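Local coordinates for peptidase M28 (Shewanella amazonensis SB2B, PDB 3IIB), which probably works as a secreted zinc-dependent carboxypeptidase or dipeptidase of family M28, with two zinc ions at its active site, at residues A108-D114 / K130-A136; V167-S173 / P197-N203; G335-D341 / A388-D393; A355-A359 / Q425-V429. One frame throughout, in Å; residues are numbered along the deposited sequence.

Interaction 1 of 4, residues A108-D114 / K130-A136; sequences ATIVRFD and KIAFIDA
A salt-bridge network closes the C-terminal end of this parallel strand pair. The extended Arg112 side chain (chi1 to chi3 all t) sends NH2 to Asp135 OD2 at 2.8 Å and NH1 to Asp114 OD1 at 2.7 Å; Asn210 hydrogen-bonds to both Arg112 and Asp135. Between strands 108-113 and 131-134, inclined at 32° with axes 4.6 Å apart, runs the parallel ladder: Ile131 N to Thr109 O 2.9 Å, Val111 N to Ile131 O 3.0 Å, Phe133 N to Val111 O 2.8 Å, Phe113 N to Phe133 O 2.8 Å, Asp135 N to Phe113 O 2.9 Å. Ile110 pairs with Ile131 and Arg112 with Phe133. On their face Ile110 CD1 meets Phe133 CD2 at 3.9 Å, under helix 203-213; on the other, Phe113 CE2 lies 4.4 Å from Ala132 CB. With helix 116-120 between them, the strands form a beta-alpha-beta unit. A largely apolar strand pair thus ends in charge: Arg112 is shared by Asp114 and Asp135, and Asp135 also pairs with Arg172.

Interaction 2 of 4, residues V167-S173 / P197-N203; sequences VGIIIRS and PAAAISN
Five backbone hydrogen bonds zip strands 168-172 and 198-201 together in parallel, their axes 4.5 Å apart and inclined at 26°: Ile169 N to Pro197 O 3.0 Å, Ala199 N to Ile169 O 3.0 Å, Ile171 N to Ala199 O 2.9 Å, Ile201 N to Ile171 O 2.8 Å and Ser173 N to Ile201 O 3.0 Å. Ile201 O also accepts Ser173 OG at 2.7 Å, and that hydroxyl has a further bond to His183 N. Gly168, Ile170 and Arg172 bond through their backbones to strand 131-134, making 168-172 an inner strand of a larger mixed sheet. Ile169 CG2 touches Ala198 CB at 3.5 Å and, on the same face, Ile171 CG1 touches Ala200 CB at 3.8 Å. On the opposite face Ile170 CD1 (chi1 p) meets Ile201 CD1 at 4.1 Å beneath Ile209. Arg172 NH1 donates to Asn203 OD1 at 2.9 Å, while its NE and NH2 form salt bridges with Asp135 and Asp207. Ser202, bonded to Asp205, is the N-cap of helix 203-213.

Interaction 3 of 4, residues G335-D341 / A388-D393; sequences GPIYQID and ASLRQD
Backbone hydrogen bonds set the antiparallel register of strands 337-341 and 388-392, axes 4.7 Å apart at 168°. Asp341 and Ser389 form a hydrogen-bonded pair (Asp341 N to Ser389 O 2.9 Å, Ser389 N to Asp341 O 2.8 Å); Ile340-Leu390 and Ile337-Gln392 are non-hydrogen-bonded pairs. Arg391 N reaches Gln339 O at 2.7 Å, but Arg391 O accepts Tyr338 N at 2.9 Å: Tyr338, psi near -8°, is the extra residue of a beta bulge, Tyr338 and Gln339 both standing opposite Arg391. Asp393 N to Pro336 O, 2.8 Å, extends the ladder. Strand 337-343 also pairs with 365-366, and Ala388 is backbone-bonded to Ala327. Gln392 NE2 bonds to Gly335 O at 3.2 Å and to Gly333, its side chain about 6 Å from that of zinc ligand Asp331. Asp341 OD1 accepts Gln339 NE2 at 2.7 Å; Asp341 OD2 forms a salt bridge with Arg391 NE at 2.7 Å. Arg391 CB makes a CH-pi contact 4.0 Å from the Tyr338 ring centroid. On the face of Ile337, Ile340 CD1 packs on Leu390 CD2 at 3.9 Å.

Interaction 4 of 4, residues A355-A359 / Q425-V429; sequences AMKVA and QFAWV
The last residue of helix 346-355 and the following 3-10 turn lie against one side of helix 413-432. Met356, a selenomethionine, is the first residue to leave helical geometry; Ala359 N bonds back to Met356 O at 3.0 Å, while on the partner Val429 N to Gln425 O, 2.8 Å, marks the regular alpha-helical repeat. Nearest CA pairs are Ala355-Val429 at 7.0 Å, Met356-Phe426 at 7.1 Å and Ala359-Gln425 at 7.3 Å. The main bump is the Met356 side chain, curled m, m, m so that its tip enters the hollow formed by Gln425, Phe426 and Val429: SE lies 3.9 Å from Val429 CB, CE 4.0 Å from Gln425 CB and 4.3 Å from Phe426 CB. Val429 (chi1 t) is the answering bump, with CG1 3.6 Å from Ala355 CB and CG2 4.3 Å from Val358 CG1. Gln425 reaches across to the 3-10 turn, OE1 3.2 Å from Ala359 CB, while its NE2 bonds to Ala10 O of helix 3-19. Beyond the methionine, Ile340 and Trp342 of strand 337-343 continue the packing. The joint therefore rests on apolar shape fit, and the amide of Gln425 finds its hydrogen bond in a third element, the N-terminal helix.

From the N terminus, interaction 1 closes the short loop carrying helix 116-120, and interaction 2, next along the chain, closes a helix-free, strand-free excursion. The two share one sheet: strand 131-134 lies beside 168-172, with backbone contacts Ala132 O to Ile170 N and Ile134 O to Arg172 N, both 2.9 Å. Interactions 3 and 4 come later, both within the M28 family region, and their segments alternate, so the loops cross: 335-341, 355-359, 388-393, 425-429. They touch, Phe426 packing on Ala388 and Leu390, and Met356 on Ile340, which joins this strand pair to helix 413-432. Between the pairs the gap is wide, about 18 Å at the nearest atoms of interactions 2 and 3.

Interaction 1 of 4, residues A108-D114 / K130-A136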
loop_
_atom_site.group_PDB
_atom_site.type_symbol
_atom_site.label_atom_id
_atom_site.label_comp_id
_atom_site.label_asym_id
_atom_site.label_seq_id
_atom_site.Cartn_x
_atom_site.Cartn_y
_atom_site.Cartn_z
ATOM N N ALA A 108 -11.942 -6.680 -23.761
ATOM C CA ALA A 108 -12.398 -5.590 -24.610
ATOM C C ALA A 108 -11.370 -4.509 -24.691
ATOM O O ALA A 108 -10.590 -4.321 -23.750
ATOM C CB ALA A 108 -13.704 -4.985 -24.066
ATOM N N THR A 109 -11.419 -3.762 -25.792
ATOM C CA THR A 109 -10.647 -2.523 -25.948
ATOM C C THR A 109 -11.232 -1.449 -25.059
ATOM O O THR A 109 -12.457 -1.346 -24.910
ATOM C CB THR A 109 -10.694 -2.075 -27.407
ATOM O OG1 THR A 109 -10.120 -3.124 -28.188
ATOM C CG2 THR A 109 -9.947 -0.760 -27.642
ATOM N N ILE A 110 -10.378 -0.654 -24.434
ATOM C CA ILE A 110 -10.848 0.451 -23.604
ATOM C C ILE A 110 -10.858 1.776 -24.356
ATOM O O ILE A 110 -10.211 1.916 -25.403
ATOM C CB ILE A 110 -10.021 0.579 -22.274
ATOM C CG1 ILE A 110 -8.627 1.096 -22.546
ATOM C CG2 ILE A 110 -9.974 -0.764 -21.501
ATOM C CD1 ILE A 110 -7.887 1.517 -21.326
ATOM N N VAL A 111 -11.628 2.724 -23.841
ATOM C CA VAL A 111 -11.609 4.112 -24.277
ATOM C C VAL A 111 -11.469 4.961 -23.029
ATOM O O VAL A 111 -12.247 4.821 -22.092
ATOM C CB VAL A 111 -12.875 4.532 -25.073
ATOM C CG1 VAL A 111 -12.756 6.019 -25.531
ATOM C CG2 VAL A 111 -13.118 3.621 -26.257
ATOM N N ARG A 112 -10.470 5.834 -23.029
ATOM C CA ARG A 112 -10.145 6.653 -21.886
ATOM C C ARG A 112 -10.891 7.989 -21.912
ATOM O O ARG A 112 -10.982 8.635 -22.948
ATOM C CB ARG A 112 -8.632 6.939 -21.855
ATOM C CG ARG A 112 -8.185 7.756 -20.655
ATOM C CD ARG A 112 -6.698 8.154 -20.754
ATOM N NE ARG A 112 -6.376 9.102 -19.686
ATOM C CZ ARG A 112 -6.797 10.371 -19.641
ATOM N NH1 ARG A 112 -7.471 10.899 -20.658
ATOM N NH2 ARG A 112 -6.498 11.147 -18.598
ATOM N N PHE A 113 -11.380 8.393 -20.741
ATOM C CA PHE A 113 -12.029 9.685 -20.519
ATOM C C PHE A 113 -11.355 10.373 -19.352
ATOM O O PHE A 113 -10.986 9.713 -18.386
ATOM C CB PHE A 113 -13.535 9.458 -20.259
ATOM C CG PHE A 113 -14.233 8.867 -21.453
ATOM C CD1 PHE A 113 -14.690 9.699 -22.474
ATOM C CD2 PHE A 113 -14.329 7.474 -21.616
ATOM C CE1 PHE A 113 -15.257 9.151 -23.640
ATOM C CE2 PHE A 113 -14.891 6.934 -22.767
ATOM C CZ PHE A 113 -15.363 7.760 -23.769
ATOM N N ASP A 114 -11.121 11.682 -19.475
ATOM C CA ASP A 114 -10.526 12.438 -18.386
ATOM C C ASP A 114 -11.401 12.415 -17.138
ATOM O O ASP A 114 -10.887 12.412 -16.036
ATOM C CB ASP A 114 -10.323 13.901 -18.738
ATOM C CG ASP A 114 -9.332 14.147 -19.853
ATOM O OD1 ASP A 114 -8.480 13.305 -20.162
ATOM O OD2 ASP A 114 -9.414 15.255 -20.421
ATOM N N LYS A 130 -16.951 -1.960 -26.061
ATOM C CA LYS A 130 -15.746 -1.479 -25.404
ATOM C C LYS A 130 -15.950 -1.261 -23.917
ATOM O O LYS A 130 -17.059 -1.257 -23.408
ATOM C CB LYS A 130 -15.283 -0.177 -26.062
ATOM C CG LYS A 130 -14.795 -0.406 -27.514
ATOM C CD LYS A 130 -14.238 0.841 -28.157
ATOM C CE LYS A 130 -13.534 0.529 -29.453
ATOM N NZ LYS A 130 -13.169 1.793 -30.177
ATOM N N ILE A 131 -14.844 -1.065 -23.227
ATOM C CA ILE A 131 -14.894 -0.773 -21.800
ATOM C C ILE A 131 -14.482 0.692 -21.606
ATOM O O ILE A 131 -13.437 1.106 -22.109
ATOM C CB ILE A 131 -13.959 -1.711 -21.035
ATOM C CG1 ILE A 131 -14.592 -3.127 -20.938
ATOM C CG2 ILE A 131 -13.630 -1.180 -19.594
ATOM C CD1 ILE A 131 -13.658 -4.219 -20.373
ATOM N N ALA A 132 -15.289 1.448 -20.876
ATOM C CA ALA A 132 -14.926 2.836 -20.549
ATOM C C ALA A 132 -13.864 2.817 -19.466
ATOM O O ALA A 132 -13.926 1.979 -18.585
ATOM C CB ALA A 132 -16.162 3.646 -20.085
ATOM N N PHE A 133 -12.934 3.773 -19.539
ATOM C CA PHE A 133 -11.916 4.004 -18.503
ATOM C C PHE A 133 -11.957 5.489 -18.125
ATOM O O PHE A 133 -11.580 6.345 -18.911
ATOM C CB PHE A 133 -10.534 3.528 -19.016
ATOM C CG PHE A 133 -9.343 3.972 -18.186
ATOM C CD1 PHE A 133 -9.347 3.891 -16.780
ATOM C CD2 PHE A 133 -8.219 4.507 -18.821
ATOM C CE1 PHE A 133 -8.250 4.338 -16.035
ATOM C CE2 PHE A 133 -7.123 4.915 -18.096
ATOM C CZ PHE A 133 -7.138 4.856 -16.704
ATOM N N ILE A 134 -12.441 5.793 -16.918
ATOM C CA ILE A 134 -12.388 7.140 -16.397
ATOM C C ILE A 134 -11.104 7.281 -15.600
ATOM O O ILE A 134 -10.874 6.515 -14.651
ATOM C CB ILE A 134 -13.582 7.467 -15.450
ATOM C CG1 ILE A 134 -14.927 7.379 -16.174
ATOM C CG2 ILE A 134 -13.347 8.881 -14.763
ATOM C CD1 ILE A 134 -16.204 7.578 -15.281
ATOM N N ASP A 135 -10.257 8.235 -16.006
ATOM C CA ASP A 135 -8.923 8.374 -15.457
ATOM C C ASP A 135 -8.762 9.502 -14.422
ATOM O O ASP A 135 -7.644 9.740 -13.953
ATOM C CB ASP A 135 -7.920 8.590 -16.584
ATOM C CG ASP A 135 -6.476 8.606 -16.098
ATOM O OD1 ASP A 135 -6.053 7.682 -15.363
ATOM O OD2 ASP A 135 -5.754 9.547 -16.488
ATOM N N ALA A 136 -9.843 10.170 -14.034
ATOM C CA ALA A 136 -9.701 11.351 -13.186
ATOM C C ALA A 136 -8.903 11.072 -11.906
ATOM O O ALA A 136 -9.240 10.195 -11.165
ATOM C CB ALA A 136 -11.068 11.911 -12.800
HETATM O O HOH W 1 -10.441 2.596 -28.211
#

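Interaction 2 of 4, residues V167-S173 / P197-N203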
loop_
_atom_site.group_PDB
_atom_site.type_symbol
_atom_site.label_atom_id
_atom_site.label_comp_id
_atom_site.label_asym_id
_atom_site.label_seq_id
_atom_site.Cartn_x
_atom_site.Cartn_y
_atom_site.Cartn_z
ATOM N N VAL A 167 -19.609 -2.191 -22.454
ATOM C CA VAL A 167 -19.924 -3.478 -21.865
ATOM C C VAL A 167 -19.331 -3.575 -20.468
ATOM O O VAL A 167 -19.508 -4.592 -19.804
ATOM C CB VAL A 167 -19.413 -4.630 -22.739
ATOM C CG1 VAL A 167 -20.208 -4.693 -24.013
ATOM C CG2 VAL A 167 -17.898 -4.492 -23.051
ATOM N N GLY A 168 -18.604 -2.533 -20.055
ATOM C CA GLY A 168 -18.001 -2.465 -18.734
ATOM C C GLY A 168 -17.354 -1.125 -18.472
ATOM O O GLY A 168 -17.159 -0.340 -19.393
ATOM N N ILE A 169 -16.979 -0.874 -17.206
ATOM C CA ILE A 169 -16.229 0.321 -16.878
ATOM C C ILE A 169 -15.139 -0.032 -15.874
ATOM O O ILE A 169 -15.334 -0.851 -14.960
ATOM C CB ILE A 169 -17.111 1.439 -16.364
ATOM C CG1 ILE A 169 -16.296 2.673 -16.000
ATOM C CG2 ILE A 169 -17.955 1.013 -15.125
ATOM C CD1 ILE A 169 -17.197 3.899 -15.755
ATOM N N ILE A 170 -13.949 0.531 -16.114
ATOM C CA ILE A 170 -12.936 0.612 -15.073
ATOM C C ILE A 170 -12.682 2.068 -14.770
ATOM O O ILE A 170 -12.681 2.899 -15.678
ATOM C CB ILE A 170 -11.589 -0.082 -15.450
ATOM C CG1 ILE A 170 -11.117 0.329 -16.831
ATOM C CG2 ILE A 170 -11.724 -1.659 -15.346
ATOM C CD1 ILE A 170 -9.569 0.037 -17.112
ATOM N N ILE A 171 -12.420 2.360 -13.501
ATOM C CA ILE A 171 -12.039 3.704 -13.107
ATOM C C ILE A 171 -10.686 3.721 -12.389
ATOM O O ILE A 171 -10.302 2.765 -11.699
ATOM C CB ILE A 171 -13.121 4.409 -12.222
ATOM C CG1 ILE A 171 -13.221 3.804 -10.807
ATOM C CG2 ILE A 171 -14.457 4.499 -12.984
ATOM C CD1 ILE A 171 -14.156 4.619 -9.864
ATOM N N ARG A 172 -9.958 4.815 -12.545
ATOM C CA ARG A 172 -8.905 5.114 -11.601
ATOM C C ARG A 172 -9.530 5.294 -10.230
ATOM O O ARG A 172 -10.441 6.107 -10.044
ATOM C CB ARG A 172 -8.160 6.398 -11.963
ATOM C CG ARG A 172 -7.069 6.817 -10.946
ATOM C CD ARG A 172 -6.440 8.168 -11.321
ATOM N NE ARG A 172 -5.614 8.083 -12.518
ATOM C CZ ARG A 172 -4.315 7.780 -12.525
ATOM N NH1 ARG A 172 -3.645 7.552 -11.370
ATOM N NH2 ARG A 172 -3.663 7.728 -13.682
ATOM N N SER A 173 -9.021 4.519 -9.275
ATOM C CA SER A 173 -9.486 4.570 -7.894
ATOM C C SER A 173 -9.609 5.996 -7.421
ATOM O O SER A 173 -8.730 6.844 -7.703
ATOM C CB SER A 173 -8.529 3.821 -6.981
ATOM O OG SER A 173 -8.731 2.408 -7.074
ATOM N N PRO A 197 -20.702 -4.573 -15.602
ATOM C CA PRO A 197 -19.631 -4.728 -14.616
ATOM C C PRO A 197 -18.805 -3.457 -14.466
ATOM O O PRO A 197 -18.506 -2.786 -15.449
ATOM C CB PRO A 197 -18.781 -5.858 -15.173
ATOM C CG PRO A 197 -19.596 -6.530 -16.148
ATOM C CD PRO A 197 -20.549 -5.532 -16.707
ATOM N N ALA A 198 -18.423 -3.157 -13.232
ATOM C CA ALA A 198 -17.820 -1.878 -12.880
ATOM C C ALA A 198 -16.763 -2.134 -11.803
ATOM O O ALA A 198 -17.090 -2.711 -10.776
ATOM C CB ALA A 198 -18.885 -0.922 -12.318
ATOM N N ALA A 199 -15.524 -1.691 -12.049
ATOM C CA ALA A 199 -14.403 -1.933 -11.170
ATOM C C ALA A 199 -13.518 -0.706 -11.092
ATOM O O ALA A 199 -13.524 0.131 -11.992
ATOM C CB ALA A 199 -13.601 -3.115 -11.677
ATOM N N ALA A 200 -12.789 -0.608 -9.993
ATOM C CA ALA A 200 -11.724 0.387 -9.808
ATOM C C ALA A 200 -10.373 -0.316 -9.866
ATOM O O ALA A 200 -10.219 -1.433 -9.352
ATOM C CB ALA A 200 -11.885 1.100 -8.471
ATOM N N ILE A 201 -9.398 0.350 -10.495
ATOM C CA ILE A 201 -8.036 -0.142 -10.543
ATOM C C ILE A 201 -7.166 0.787 -9.725
ATOM O O ILE A 201 -7.567 1.924 -9.422
ATOM C CB ILE A 201 -7.495 -0.323 -11.969
ATOM C CG1 ILE A 201 -7.324 1.038 -12.697
ATOM C CG2 ILE A 201 -8.368 -1.296 -12.749
ATOM C CD1 ILE A 201 -6.891 0.933 -14.182
ATOM N N SER A 202 -6.019 0.266 -9.282
ATOM C CA SER A 202 -5.127 1.056 -8.450
ATOM C C SER A 202 -4.632 2.230 -9.246
ATOM O O SER A 202 -4.591 2.201 -10.470
ATOM C CB SER A 202 -3.926 0.256 -7.918
ATOM O OG SER A 202 -2.957 -0.024 -8.916
ATOM N N ASN A 203 -4.230 3.266 -8.526
ATOM C CA ASN A 203 -3.603 4.420 -9.149
ATOM C C ASN A 203 -2.375 4.097 -10.027
ATOM O O ASN A 203 -2.335 4.555 -11.161
ATOM C CB ASN A 203 -3.348 5.478 -8.077
ATOM C CG ASN A 203 -4.539 6.407 -7.917
ATOM O OD1 ASN A 203 -4.775 7.276 -8.757
ATOM N ND2 ASN A 203 -5.370 6.141 -6.913
#

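Interaction 3 of 4, residues G335-D341 / A388-D393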
loop_
_atom_site.group_PDB
_atom_site.type_symbol
_atom_site.label_atom_id
_atom_site.label_comp_id
_atom_site.label_asym_id
_atom_site.label_seq_id
_atom_site.Cartn_x
_atom_site.Cartn_y
_atom_site.Cartn_z
ATOM N N GLY A 335 -7.946 12.132 11.839
ATOM C CA GLY A 335 -7.162 13.372 11.810
ATOM C C GLY A 335 -7.720 14.412 12.765
ATOM O O GLY A 335 -8.914 14.438 13.000
ATOM N N PRO A 336 -6.869 15.314 13.294
ATOM C CA PRO A 336 -7.399 16.225 14.311
ATOM C C PRO A 336 -8.394 17.233 13.736
ATOM O O PRO A 336 -8.316 17.630 12.547
ATOM C CB PRO A 336 -6.147 16.947 14.852
ATOM C CG PRO A 336 -5.094 16.667 13.888
ATOM C CD PRO A 336 -5.440 15.503 13.047
ATOM N N ILE A 337 -9.298 17.666 14.606
ATOM C CA ILE A 337 -10.241 18.721 14.324
ATOM C C ILE A 337 -9.546 20.077 14.367
ATOM O O ILE A 337 -8.835 20.391 15.327
ATOM C CB ILE A 337 -11.444 18.682 15.314
ATOM C CG1 ILE A 337 -12.209 17.395 15.072
ATOM C CG2 ILE A 337 -12.370 19.902 15.097
ATOM C CD1 ILE A 337 -13.101 16.964 16.201
ATOM N N TYR A 338 -9.789 20.877 13.334
ATOM C CA TYR A 338 -9.190 22.236 13.211
ATOM C C TYR A 338 -10.204 23.391 13.179
ATOM O O TYR A 338 -9.812 24.554 13.281
ATOM C CB TYR A 338 -8.274 22.330 11.964
ATOM C CG TYR A 338 -8.999 22.106 10.647
ATOM C CD1 TYR A 338 -9.590 23.157 9.960
ATOM C CD2 TYR A 338 -9.109 20.830 10.099
ATOM C CE1 TYR A 338 -10.276 22.931 8.747
ATOM C CE2 TYR A 338 -9.747 20.606 8.899
ATOM C CZ TYR A 338 -10.357 21.648 8.240
ATOM O OH TYR A 338 -11.020 21.377 7.039
ATOM N N GLN A 339 -11.483 23.075 13.104
ATOM C CA GLN A 339 -12.532 24.096 12.985
ATOM C C GLN A 339 -13.875 23.442 13.308
ATOM O O GLN A 339 -14.103 22.259 12.972
ATOM C CB GLN A 339 -12.548 24.671 11.562
ATOM C CG GLN A 339 -13.495 25.857 11.363
ATOM C CD GLN A 339 -13.200 26.562 10.050
ATOM O OE1 GLN A 339 -12.039 26.826 9.758
ATOM N NE2 GLN A 339 -14.241 26.887 9.265
ATOM N N ILE A 340 -14.762 24.207 13.957
ATOM C CA ILE A 340 -16.160 23.798 14.059
ATOM C C ILE A 340 -17.039 24.766 13.293
ATOM O O ILE A 340 -17.071 25.954 13.573
ATOM C CB ILE A 340 -16.640 23.644 15.517
ATOM C CG1 ILE A 340 -15.794 22.610 16.242
ATOM C CG2 ILE A 340 -18.195 23.298 15.551
ATOM C CD1 ILE A 340 -16.038 22.495 17.748
ATOM N N ASP A 341 -17.719 24.235 12.276
ATOM C CA ASP A 341 -18.734 24.965 11.557
ATOM C C ASP A 341 -20.125 24.572 12.094
ATOM O O ASP A 341 -20.325 23.442 12.585
ATOM C CB ASP A 341 -18.633 24.684 10.056
ATOM C CG ASP A 341 -17.378 25.209 9.434
ATOM O OD1 ASP A 341 -16.855 26.274 9.837
ATOM O OD2 ASP A 341 -16.889 24.552 8.478
ATOM N N ALA A 388 -23.697 20.585 13.732
ATOM C CA ALA A 388 -22.341 21.099 13.611
ATOM C C ALA A 388 -21.513 20.139 12.761
ATOM O O ALA A 388 -21.799 18.925 12.699
ATOM C CB ALA A 388 -21.697 21.284 15.008
ATOM N N SER A 389 -20.511 20.695 12.082
ATOM C CA SER A 389 -19.493 19.916 11.375
ATOM C C SER A 389 -18.178 20.231 12.065
ATOM O O SER A 389 -17.657 21.364 11.996
ATOM C CB SER A 389 -19.417 20.304 9.909
ATOM O OG SER A 389 -20.529 19.813 9.172
ATOM N N LEU A 390 -17.645 19.219 12.727
ATOM C CA LEU A 390 -16.400 19.326 13.445
ATOM C C LEU A 390 -15.344 18.843 12.442
ATOM O O LEU A 390 -15.183 17.636 12.178
ATOM C CB LEU A 390 -16.460 18.481 14.725
ATOM C CG LEU A 390 -17.414 19.048 15.799
ATOM C CD1 LEU A 390 -18.824 18.451 15.606
ATOM C CD2 LEU A 390 -16.945 18.746 17.199
ATOM N N ARG A 391 -14.651 19.811 11.864
ATOM C CA ARG A 391 -13.875 19.569 10.644
ATOM C C ARG A 391 -12.570 18.870 10.996
ATOM O O ARG A 391 -11.753 19.437 11.696
ATOM C CB ARG A 391 -13.559 20.891 9.982
ATOM C CG ARG A 391 -14.790 21.710 9.554
ATOM C CD ARG A 391 -15.593 21.020 8.469
ATOM N NE ARG A 391 -16.694 21.861 7.984
ATOM C CZ ARG A 391 -17.630 21.470 7.120
ATOM N NH1 ARG A 391 -17.639 20.220 6.635
ATOM N NH2 ARG A 391 -18.579 22.331 6.744
ATOM N N GLN A 392 -12.366 17.662 10.453
ATOM C CA GLN A 392 -11.133 16.908 10.638
ATOM C C GLN A 392 -10.173 17.146 9.498
ATOM O O GLN A 392 -10.613 17.312 8.369
ATOM C CB GLN A 392 -11.427 15.418 10.665
ATOM C CG GLN A 392 -12.246 14.963 11.867
ATOM C CD GLN A 392 -12.463 13.498 11.860
ATOM O OE1 GLN A 392 -13.431 12.974 11.242
ATOM N NE2 GLN A 392 -11.557 12.788 12.507
ATOM N N ASP A 393 -8.879 17.103 9.813
ATOM C CA ASP A 393 -7.817 17.105 8.798
ATOM C C ASP A 393 -7.796 15.744 8.098
ATOM O O ASP A 393 -7.399 14.724 8.681
ATOM C CB ASP A 393 -6.455 17.422 9.406
ATOM C CG ASP A 393 -5.344 17.550 8.355
ATOM O OD1 ASP A 393 -5.374 16.890 7.298
ATOM O OD2 ASP A 393 -4.425 18.348 8.601
HETATM O O HOH W 2 -8.692 12.272 8.946
HETATM O O HOH W 3 -12.468 18.841 6.993
#

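Interaction 4 of 4, residues A355-A359 / Q425-V429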
loop_
_atom_site.group_PDB
_atom_site.type_symbol
_atom_site.label_atom_id
_atom_site.label_comp_id
_atom_site.label_asym_id
_atom_site.label_seq_id
_atom_site.Cartn_x
_atom_site.Cartn_y
_atom_site.Cartn_z
ATOM N N ALA A 355 -18.943 29.698 22.964
ATOM C CA ALA A 355 -19.006 28.520 23.830
ATOM C C ALA A 355 -17.895 27.566 23.492
ATOM O O ALA A 355 -17.349 26.906 24.390
ATOM C CB ALA A 355 -20.356 27.785 23.715
HETATM N N MSE A 356 -17.585 27.399 22.201
HETATM C CA MSE A 356 -16.586 26.401 21.840
HETATM C C MSE A 356 -15.178 26.959 21.775
HETATM O O MSE A 356 -14.279 26.284 21.311
HETATM C CB MSE A 356 -16.959 25.694 20.553
HETATM C CG MSE A 356 -18.223 24.823 20.714
HETATM SE SE MSE A 356 -18.035 23.502 22.089
HETATM C CE MSE A 356 -16.447 22.696 21.680
ATOM N N LYS A 357 -14.972 28.190 22.242
ATOM C CA LYS A 357 -13.608 28.706 22.289
ATOM C C LYS A 357 -12.801 27.916 23.306
ATOM O O LYS A 357 -11.594 27.984 23.303
ATOM C CB LYS A 357 -13.584 30.206 22.531
ATOM C CG LYS A 357 -13.814 30.960 21.212
ATOM C CD LYS A 357 -13.894 32.471 21.384
ATOM C CE LYS A 357 -14.151 33.169 20.050
ATOM N NZ LYS A 357 -13.552 32.456 18.885
ATOM N N VAL A 358 -13.485 27.122 24.135
ATOM C CA VAL A 358 -12.808 26.203 25.020
ATOM C C VAL A 358 -11.874 25.219 24.264
ATOM O O VAL A 358 -10.893 24.730 24.849
ATOM C CB VAL A 358 -13.802 25.448 25.929
ATOM C CG1 VAL A 358 -14.708 24.482 25.147
ATOM C CG2 VAL A 358 -13.054 24.719 27.001
ATOM N N ALA A 359 -12.181 24.940 22.990
ATOM C CA ALA A 359 -11.394 24.021 22.155
ATOM C C ALA A 359 -10.249 24.700 21.400
ATOM O O ALA A 359 -9.449 24.014 20.771
ATOM C CB ALA A 359 -12.307 23.254 21.145
ATOM N N GLN A 425 -15.862 17.876 24.750
ATOM C CA GLN A 425 -16.153 19.274 24.988
ATOM C C GLN A 425 -17.467 19.671 24.288
ATOM O O GLN A 425 -18.336 20.323 24.873
ATOM C CB GLN A 425 -15.033 20.194 24.485
ATOM C CG GLN A 425 -13.725 20.023 25.245
ATOM C CD GLN A 425 -12.686 21.078 24.955
ATOM O OE1 GLN A 425 -12.672 21.640 23.869
ATOM N NE2 GLN A 425 -11.834 21.376 25.941
ATOM N N PHE A 426 -17.574 19.332 23.001
ATOM C CA PHE A 426 -18.780 19.655 22.246
ATOM C C PHE A 426 -20.028 19.084 22.912
ATOM O O PHE A 426 -21.033 19.799 23.080
ATOM C CB PHE A 426 -18.655 19.128 20.805
ATOM C CG PHE A 426 -19.880 19.348 19.961
ATOM C CD1 PHE A 426 -20.082 20.557 19.324
ATOM C CD2 PHE A 426 -20.802 18.327 19.744
ATOM C CE1 PHE A 426 -21.185 20.754 18.512
ATOM C CE2 PHE A 426 -21.920 18.541 18.954
ATOM C CZ PHE A 426 -22.112 19.744 18.343
ATOM N N ALA A 427 -20.021 17.795 23.209
ATOM C CA ALA A 427 -21.209 17.155 23.751
ATOM C C ALA A 427 -21.521 17.749 25.131
ATOM O O ALA A 427 -22.662 18.044 25.407
ATOM C CB ALA A 427 -21.077 15.638 23.816
ATOM N N TRP A 428 -20.507 18.003 25.954
ATOM C CA TRP A 428 -20.765 18.607 27.263
ATOM C C TRP A 428 -21.289 20.045 27.139
ATOM O O TRP A 428 -22.316 20.402 27.724
ATOM C CB TRP A 428 -19.540 18.551 28.163
ATOM C CG TRP A 428 -19.855 19.112 29.485
ATOM C CD1 TRP A 428 -19.535 20.343 29.970
ATOM C CD2 TRP A 428 -20.641 18.474 30.485
ATOM N NE1 TRP A 428 -20.074 20.513 31.232
ATOM C CE2 TRP A 428 -20.750 19.372 31.571
ATOM C CE3 TRP A 428 -21.267 17.230 30.571
ATOM C CZ2 TRP A 428 -21.460 19.059 32.714
ATOM C CZ3 TRP A 428 -22.008 16.941 31.717
ATOM C CH2 TRP A 428 -22.084 17.849 32.760
ATOM N N VAL A 429 -20.591 20.899 26.409
ATOM C CA VAL A 429 -21.032 22.271 26.251
ATOM C C VAL A 429 -22.442 22.338 25.642
ATOM O O VAL A 429 -23.318 23.043 26.169
ATOM C CB VAL A 429 -20.009 23.120 25.439
ATOM C CG1 VAL A 429 -20.580 24.482 25.143
ATOM C CG2 VAL A 429 -18.676 23.268 26.247
#